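Local coordinates for lactate racemase (Thermoanaerobacterium thermosaccharolyticum, PDB 2YJG), which catalyses the interconversion of D- and L-lactate, using a nickel pincer nucleotide as cofactor, and works as a homodimer, at residues Thr70-His73 with Thr74-Val77; Gly182-Ser185 with Ile186-Ile190; Pro219-Arg222 with Asp223-Ala227. All coordinates share one frame; numbering follows the deposited sequence.

Contact 1. Residues Thr70-His73 with Thr74-Val77; sequences TSDH and TRPV. With SO4 (sulfate ion), chain E.
Asp72 and Arg75 close a type I beta turn past strand 66-71, showing how one acidic side chain can shape the loop that leaves a strand. The backbone N of Arg75 meets Asp72 O at 3.0 Å, nearly straight (168°) although it approaches from above the carbonyl plane. Asp72 OD1 is gripped twice by Thr74: OG1 donates at 2.6 Å from the syn side of the carboxylate, and the backbone N adds a weak bond at 3.1 Å. The other oxygen, OD2, bonds His108, probably a proton donor/acceptor in catalysis. With an alanine in place of Asp72 the carboxylate is gone, and Thr74 OG1 would probably be left to turn and His108 ND1 to lose its partner. Packing is close on the inner flank, where buried Val77 lays CG2 against Ser71 CB at 3.5 Å. The outer side is looser: exposed Thr74 rests CG2 over one face of the His73 ring, a CH-pi contact 3.8 Å from the centroid, while His73 ND1 bonds Thr111. Asp72 to Arg75 probably bind the nickel nucleotide. The Arg75 chain bends at chi2 (-51°) and chi3 (-70°), and its NE, at the guanidinium edge, donates at 3.3 Å to O2 of a sulfate probably from the crystallisation liquor.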
# COMPACT_ATOMS: atom_id res chain seq x y z
N THR A 70 -8.70 13.85 -1.10
CA THR A 70 -9.09 13.04 -2.22
C THR A 70 -10.28 12.19 -1.85
O THR A 70 -10.56 11.97 -0.65
CB THR A 70 -7.92 12.16 -2.70
OG1 THR A 70 -8.19 11.66 -4.03
CG2 THR A 70 -7.71 10.99 -1.78
N SER A 71 -10.97 11.68 -2.86
CA SER A 71 -12.10 10.81 -2.66
C SER A 71 -11.72 9.36 -2.33
O SER A 71 -10.62 8.88 -2.54
CB SER A 71 -13.04 10.84 -3.86
OG SER A 71 -13.65 12.12 -4.00
N ASP A 72 -12.69 8.62 -1.83
CA ASP A 72 -12.43 7.28 -1.39
C ASP A 72 -12.60 6.22 -2.47
O ASP A 72 -12.95 6.54 -3.56
CB ASP A 72 -13.14 6.93 -0.08
CG ASP A 72 -14.66 6.70 -0.20
OD1 ASP A 72 -15.23 6.73 -1.27
OD2 ASP A 72 -15.28 6.48 0.83
N HIS A 73 -12.23 4.99 -2.12
CA HIS A 73 -12.37 3.79 -2.96
C HIS A 73 -13.76 3.60 -3.57
O HIS A 73 -13.89 2.93 -4.60
CB HIS A 73 -12.00 2.50 -2.15
CG HIS A 73 -12.88 2.31 -0.94
ND1 HIS A 73 -12.88 3.19 0.12
CD2 HIS A 73 -13.79 1.36 -0.64
CE1 HIS A 73 -13.77 2.80 1.01
NE2 HIS A 73 -14.35 1.70 0.57
N THR A 74 -14.80 4.14 -2.95
CA THR A 74 -16.15 4.07 -3.52
C THR A 74 -16.48 5.11 -4.64
O THR A 74 -17.53 5.02 -5.27
CB THR A 74 -17.25 4.18 -2.44
OG1 THR A 74 -17.45 5.54 -2.04
CG2 THR A 74 -16.93 3.31 -1.19
N ARG A 75 -15.60 6.10 -4.87
CA ARG A 75 -15.90 7.15 -5.84
C ARG A 75 -15.02 6.89 -7.05
O ARG A 75 -13.92 6.35 -6.91
CB ARG A 75 -15.64 8.55 -5.27
CG ARG A 75 -16.37 8.86 -3.96
CD ARG A 75 -17.87 8.59 -3.96
NE ARG A 75 -18.60 9.55 -4.81
CZ ARG A 75 -19.48 9.25 -5.78
NH1 ARG A 75 -19.82 7.98 -6.09
NH2 ARG A 75 -20.05 10.24 -6.45
N PRO A 76 -15.49 7.25 -8.25
CA PRO A 76 -14.72 7.00 -9.47
C PRO A 76 -13.65 8.03 -9.85
O PRO A 76 -13.24 8.07 -11.02
CB PRO A 76 -15.81 6.96 -10.54
CG PRO A 76 -16.77 7.96 -10.08
CD PRO A 76 -16.82 7.81 -8.56
N VAL A 77 -13.18 8.83 -8.90
CA VAL A 77 -12.14 9.80 -9.18
C VAL A 77 -10.87 9.11 -9.74
O VAL A 77 -10.32 8.16 -9.15
CB VAL A 77 -11.81 10.66 -7.95
CG1 VAL A 77 -10.76 11.68 -8.30
CG2 VAL A 77 -13.05 11.31 -7.37
S SO4 E . -18.53 13.50 -3.56
O1 SO4 E . -17.52 14.29 -2.85
O2 SO4 E . -17.80 12.71 -4.58
O3 SO4 E . -19.32 12.57 -2.71
O4 SO4 E . -19.40 14.49 -4.10

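Contact 2. Residues Gly182-Ser185 with Ile186-Ile190. With EDO (1,2-ethanediol), chain F.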
# COMPACT_ATOMS: atom_id res chain seq x y z
N GLY A 182 -16.56 19.77 -5.33
CA GLY A 182 -16.24 21.05 -4.69
C GLY A 182 -16.29 20.84 -3.18
O GLY A 182 -15.65 19.89 -2.66
N ARG A 183 -17.11 21.64 -2.53
CA ARG A 183 -17.34 21.65 -1.09
C ARG A 183 -17.63 20.33 -0.41
O ARG A 183 -17.44 20.19 0.74
CB ARG A 183 -18.46 22.66 -0.74
CG ARG A 183 -19.87 22.22 -1.11
CD ARG A 183 -20.11 21.86 -2.60
NE ARG A 183 -21.51 21.61 -2.97
CZ ARG A 183 -21.96 20.60 -3.68
NH1 ARG A 183 -21.17 19.71 -4.23
NH2 ARG A 183 -23.23 20.50 -3.91
N LYS A 184 -18.12 19.36 -1.15
CA LYS A 184 -18.39 18.03 -0.57
C LYS A 184 -17.16 17.28 -0.06
O LYS A 184 -17.27 16.31 0.73
CB LYS A 184 -19.20 17.13 -1.52
CG LYS A 184 -20.68 17.35 -1.42
CD LYS A 184 -21.56 16.27 -2.09
CE LYS A 184 -21.73 15.06 -1.22
NZ LYS A 184 -22.69 14.15 -1.86
N SER A 185 -15.99 17.68 -0.52
CA SER A 185 -14.74 17.17 0.06
C SER A 185 -14.65 17.53 1.57
O SER A 185 -13.93 16.86 2.30
CB SER A 185 -13.53 17.69 -0.72
OG SER A 185 -13.55 17.18 -2.04
N ILE A 186 -15.30 18.61 2.00
CA ILE A 186 -15.30 19.01 3.39
C ILE A 186 -16.47 18.41 4.15
O ILE A 186 -16.26 17.69 5.10
CB ILE A 186 -15.29 20.52 3.59
CG1 ILE A 186 -14.19 21.15 2.72
CG2 ILE A 186 -15.27 20.87 5.09
CD1 ILE A 186 -12.71 20.79 3.11
N LEU A 187 -17.70 18.69 3.70
CA LEU A 187 -18.89 18.16 4.35
C LEU A 187 -19.73 17.51 3.24
O LEU A 187 -20.23 18.20 2.36
CB LEU A 187 -19.65 19.30 5.04
CG LEU A 187 -20.96 19.00 5.76
CD1 LEU A 187 -20.77 18.05 6.92
CD2 LEU A 187 -21.71 20.30 6.19
N PRO A 188 -19.84 16.17 3.24
CA PRO A 188 -19.47 15.27 4.31
C PRO A 188 -18.02 14.75 4.38
O PRO A 188 -17.68 14.07 5.37
CB PRO A 188 -20.43 14.12 4.11
CG PRO A 188 -20.62 14.04 2.52
CD PRO A 188 -20.36 15.44 2.05
N GLY A 189 -17.20 14.99 3.38
CA GLY A 189 -16.03 14.16 3.14
C GLY A 189 -15.06 13.95 4.30
O GLY A 189 -14.58 12.81 4.52
N ILE A 190 -14.79 15.00 5.05
CA ILE A 190 -13.84 14.91 6.19
C ILE A 190 -14.48 15.42 7.49
O ILE A 190 -13.80 15.92 8.33
CB ILE A 190 -12.50 15.63 5.90
CG1 ILE A 190 -12.66 17.18 5.67
CG2 ILE A 190 -11.77 14.92 4.77
CD1 ILE A 190 -11.31 17.94 5.80
C1 EDO F . -23.66 10.83 -0.16
O1 EDO F . -22.94 12.06 -0.24
C2 EDO F . -25.15 11.08 -0.08
O2 EDO F . -25.65 10.38 1.07
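Arg183 O receives two backbone donors, Ile186 N at 2.9 Å and, more weakly, Leu187 N at 3.3 Å, an instance of one carbonyl gathering in the chain where a 3-10 turn (Arg183 to Ser185) ends. Ile186 N comes from above the carbonyl plane. One residue on, Lys184 O accepts Gly189 N at 3.0 Å, so the chain curls back after the cis peptide that precedes Pro188. Glycine suits this closure, since a beta carbon at Gly189 would run into the carbonyl oxygens of Lys184 and Ser185. Leu187 O is buried without a polar partner; the CA-H of Lys184 points at it almost straight, 3.5 Å between CA and O. The Lys184 side chain crosses the proline ring, CE lying 3.6 Å from Pro188 CD, and its bend at chi3 (81°) leads NZ to O1 of 1,2-ethanediol, probably from the crystallisation liquor, at 2.7 Å. By similarity this lysine carries the covalently bound nickel nucleotide, and the turn would thus present NZ to the cofactor pocket beside His174. Behind it, Ser185 and Ile186 pack on strands 66-71 and 164-170, Ile190 also touches strand 66-71, and Arg183 and Lys184 lean against helix 219-230.

Contact 3. Residues Pro219-Arg222 with Asp223-Ala227; sequences PIHR and DMIYA
A chi1 of 177° sets the His221 ring opposite its backbone N and brings it near Ile225, whose CG1 stands beside its own backbone N (chi1 -77°) and comes to lie over that ring. Ile225 CG1 is 3.6 Å from the centroid of the His221 ring and 24° off the normal, a CH-pi contact displaced toward the rim, and Ile225 CD1 reaches His221 CE1 at 3.5 Å. The pair illustrates the i to i+4 spacing of an alpha helix, which sets such residues one above the other on the same flank. The ring's rotation is also held at ND1, by a hydrogen bond from Arg183.

The same spacing joins Ile220 to Met224. These side chains run side by side, the methionine extended beyond CG, and Ile220 CG2 meets Met224 CE at 3.4 Å, tighter than a usual carbon contact. Beneath the side chains, backbone bonds of the same step hold the turn, among them Ile225 N to His221 O at 2.9 Å. Pro219 O is gripped twice: Asp223 N donates to it at 3.1 Å, and a water donates to it at 2.8 Å while also donating to Asp223 OD1 at 2.7 Å. That water ties the first turn to the carboxylate of the next, and OD2 of the same aspartate bonds Ser149, so both oxygens have partners.

The segment opens helix 219-230, whose first turn also draws on Asn218 OD1 as acceptor for Ile220 N. One flank, with Pro219, Ile220 and Asp223, packs on Phe204 of helix 202-206; Arg222 and Tyr226 reach Pro148 in a loop, and Met224 faces Asn199 and the chain around Lys184, probably close to the cofactor site.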
# COMPACT_ATOMS: atom_id res chain seq x y z
N PRO A 219 -30.53 24.17 0.94
CA PRO A 219 -29.93 24.41 2.26
C PRO A 219 -28.82 23.44 2.61
O PRO A 219 -27.99 23.79 3.43
CB PRO A 219 -31.12 24.21 3.20
CG PRO A 219 -32.01 23.25 2.50
CD PRO A 219 -31.91 23.68 1.08
N ILE A 220 -28.82 22.25 2.01
CA ILE A 220 -27.77 21.25 2.21
C ILE A 220 -26.48 21.84 1.67
O ILE A 220 -25.44 21.91 2.34
CB ILE A 220 -28.08 19.88 1.48
CG1 ILE A 220 -29.33 19.29 2.07
CG2 ILE A 220 -26.90 18.94 1.70
CD1 ILE A 220 -30.05 18.17 1.33
N HIS A 221 -26.59 22.33 0.45
CA HIS A 221 -25.50 22.99 -0.26
C HIS A 221 -25.03 24.24 0.46
O HIS A 221 -23.82 24.49 0.62
CB HIS A 221 -25.94 23.31 -1.66
CG HIS A 221 -24.91 24.04 -2.46
ND1 HIS A 221 -23.70 23.49 -2.80
CD2 HIS A 221 -24.92 25.29 -2.96
CE1 HIS A 221 -23.02 24.37 -3.51
NE2 HIS A 221 -23.74 25.47 -3.62
N ARG A 222 -25.96 25.01 0.99
CA ARG A 222 -25.58 26.20 1.77
C ARG A 222 -24.68 25.87 2.98
O ARG A 222 -23.69 26.56 3.22
CB ARG A 222 -26.87 26.93 2.25
CG ARG A 222 -26.58 28.20 3.04
CD ARG A 222 -27.87 28.92 3.59
NE ARG A 222 -27.52 30.11 4.41
CZ ARG A 222 -28.34 30.75 5.26
NH1 ARG A 222 -29.60 30.33 5.48
NH2 ARG A 222 -27.91 31.82 5.92
N ASP A 223 -25.05 24.86 3.76
CA ASP A 223 -24.19 24.40 4.88
C ASP A 223 -22.83 23.90 4.40
O ASP A 223 -21.82 24.19 5.05
CB ASP A 223 -24.91 23.36 5.78
CG ASP A 223 -25.74 24.03 6.91
OD1 ASP A 223 -25.99 25.29 6.86
OD2 ASP A 223 -26.10 23.31 7.83
N MET A 224 -22.79 23.18 3.26
CA MET A 224 -21.55 22.65 2.73
C MET A 224 -20.60 23.76 2.31
O MET A 224 -19.39 23.67 2.53
CB MET A 224 -21.86 21.73 1.53
CG MET A 224 -22.68 20.47 1.86
SD MET A 224 -23.08 19.63 0.28
CE MET A 224 -23.72 17.99 0.86
N ILE A 225 -21.16 24.78 1.68
CA ILE A 225 -20.41 25.92 1.15
C ILE A 225 -19.77 26.65 2.33
O ILE A 225 -18.57 27.00 2.30
CB ILE A 225 -21.33 26.80 0.32
CG1 ILE A 225 -21.55 26.15 -1.05
CG2 ILE A 225 -20.79 28.24 0.23
CD1 ILE A 225 -20.33 26.00 -1.87
N TYR A 226 -20.57 26.84 3.38
CA TYR A 226 -20.04 27.51 4.57
C TYR A 226 -18.97 26.70 5.24
O TYR A 226 -17.91 27.26 5.61
CB TYR A 226 -21.15 27.80 5.53
CG TYR A 226 -20.73 28.57 6.74
CD1 TYR A 226 -20.23 27.92 7.90
CD2 TYR A 226 -20.92 29.94 6.79
CE1 TYR A 226 -19.92 28.67 9.04
CE2 TYR A 226 -20.63 30.67 7.92
CZ TYR A 226 -20.12 30.05 9.02
OH TYR A 226 -19.82 30.88 10.09
N ALA A 227 -19.21 25.38 5.38
CA ALA A 227 -18.19 24.42 5.88
C ALA A 227 -16.89 24.53 5.14
O ALA A 227 -15.82 24.53 5.76
CB ALA A 227 -18.70 22.95 5.83
O HOH W 1 -28.25 25.71 5.41

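Taken together, the three contacts show local folding put to different uses: contacts 1 and 2 probably line the cofactor pocket, and contact 3 lies beside it. Contact 2 is the most buried, while contacts 1 and 3 each combine buried residues with an exposed one. Contacts 1 and 2 share strand 66-71: the first continues it into a loop, the second packs against it. Contact 1 relies on a carboxylate gripped by a hydroxyl and backbone N-H, contact 2 on backbone carbonyls and a lysine, contact 3 on regular helical bonds with apolar and aromatic side chains. Contacts 2 and 3 touch directly, Lys184 CG lying 3.7 Å from Met224 SD, whereas contacts 1 and 2 stay about 5 Å apart at their nearest atoms.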